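PDB 3HB7: isochorismatase hydrolase from Alkaliphilus metalliredigens, which probably acts as a hydrolase of the isochorismatase family, although its own substrate and reaction are not established. Local coordinates for residues H75-K78 with G79-G82. Sequence-based numbering, arbitrary orientation.
Sequences HAVK and GTWG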
loop_
_atom_site.group_PDB
_atom_site.type_symbol
_atom_site.label_atom_id
_atom_site.label_comp_id
_atom_site.label_asym_id
_atom_site.label_seq_id
_atom_site.Cartn_x
_atom_site.Cartn_y
_atom_site.Cartn_z
ATOM N N HIS E 75 -26.515 11.959 -22.043
ATOM C CA HIS E 75 -27.535 11.049 -22.463
ATOM C C HIS E 75 -28.114 11.505 -23.798
ATOM O O HIS E 75 -27.951 12.629 -24.196
ATOM C CB HIS E 75 -28.585 10.912 -21.363
ATOM C CG HIS E 75 -29.206 12.204 -20.965
ATOM N ND1 HIS E 75 -29.556 13.168 -21.879
ATOM C CD2 HIS E 75 -29.545 12.696 -19.760
ATOM C CE1 HIS E 75 -30.080 14.201 -21.255
ATOM N NE2 HIS E 75 -30.092 13.937 -19.968
ATOM N N ALA E 76 -28.761 10.591 -24.488
ATOM C CA ALA E 76 -29.383 10.862 -25.750
ATOM C C ALA E 76 -30.658 11.677 -25.625
ATOM O O ALA E 76 -31.513 11.371 -24.835
ATOM C CB ALA E 76 -29.672 9.587 -26.422
ATOM N N VAL E 77 -30.792 12.697 -26.443
ATOM C CA VAL E 77 -31.888 13.613 -26.329
ATOM C C VAL E 77 -32.913 13.442 -27.401
ATOM O O VAL E 77 -32.588 13.208 -28.527
ATOM C CB VAL E 77 -31.412 15.007 -26.451
ATOM C CG1 VAL E 77 -32.568 15.930 -26.396
ATOM C CG2 VAL E 77 -30.456 15.293 -25.385
ATOM N N LYS E 78 -34.170 13.605 -27.045
ATOM C CA LYS E 78 -35.241 13.366 -27.969
ATOM C C LYS E 78 -35.123 14.276 -29.173
ATOM O O LYS E 78 -34.891 15.448 -29.045
ATOM C CB LYS E 78 -36.569 13.609 -27.268
ATOM C CG LYS E 78 -37.763 13.584 -28.163
ATOM C CD LYS E 78 -39.018 13.299 -27.395
ATOM C CE LYS E 78 -40.263 13.409 -28.261
ATOM N NZ LYS E 78 -41.031 14.654 -28.006
ATOM N N GLY E 79 -35.283 13.703 -30.352
ATOM C CA GLY E 79 -35.268 14.451 -31.587
ATOM C C GLY E 79 -33.914 14.760 -32.185
ATOM O O GLY E 79 -33.829 15.418 -33.188
ATOM N N THR E 80 -32.863 14.286 -31.552
ATOM C CA THR E 80 -31.525 14.528 -31.997
ATOM C C THR E 80 -30.964 13.314 -32.687
ATOM O O THR E 80 -31.507 12.245 -32.588
ATOM C CB THR E 80 -30.605 14.920 -30.863
ATOM O OG1 THR E 80 -30.304 13.777 -30.075
ATOM C CG2 THR E 80 -31.235 15.953 -30.023
ATOM N N TRP E 81 -29.853 13.511 -33.372
ATOM C CA TRP E 81 -29.180 12.472 -34.106
ATOM C C TRP E 81 -28.701 11.377 -33.169
ATOM O O TRP E 81 -28.736 10.218 -33.493
ATOM C CB TRP E 81 -28.005 13.071 -34.897
ATOM C CG TRP E 81 -27.146 12.063 -35.555
ATOM C CD1 TRP E 81 -27.365 11.486 -36.741
ATOM C CD2 TRP E 81 -25.942 11.497 -35.052
ATOM N NE1 TRP E 81 -26.386 10.602 -37.025
ATOM C CE2 TRP E 81 -25.496 10.586 -35.996
ATOM C CE3 TRP E 81 -25.208 11.668 -33.894
ATOM C CZ2 TRP E 81 -24.355 9.850 -35.827
ATOM C CZ3 TRP E 81 -24.080 10.941 -33.730
ATOM C CH2 TRP E 81 -23.659 10.043 -34.686
ATOM N N GLY E 82 -28.258 11.767 -31.995
ATOM C CA GLY E 82 -27.734 10.822 -31.036
ATOM C C GLY E 82 -28.757 9.818 -30.593
ATOM O O GLY E 82 -28.444 8.681 -30.372
#
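V77 and T80 close a type II beta turn, with K78 and G79 at its two corners and the turn bond running from T80 N to V77 O, 3.2 Å long with an N-H...O angle of 152°. G79 takes the positive-phi corner (phi 83°), where glycine, having no beta carbon, avoids the carbonyl oxygen of K78. The side chain of T80 adds a second grip: its OG1 donates to V77 O, so one carbonyl oxygen takes both the amide and the hydroxyl of the same residue. With chi1 at 74°, OG1 of T80 sits between its own backbone N and carbonyl carbon, which turns it toward the 75-78 arm, within 2.8 Å of V77 O. The methyl branch of T80 packs obliquely against V77, CG2 lying 3.7 Å from V77 CB and 3.9 Å from V77 CG1. Beyond the turn the two arms stay close, A76 CB lying 4.2 Å from G82 O. The turn belongs to the long connection between strands 53-60 and 96-100, neighbours in the parallel sheet. Backbone bonds tie A76 and K78 to H62, just past strand 53-60, and G82 to D18, in the loop following strand 8-13.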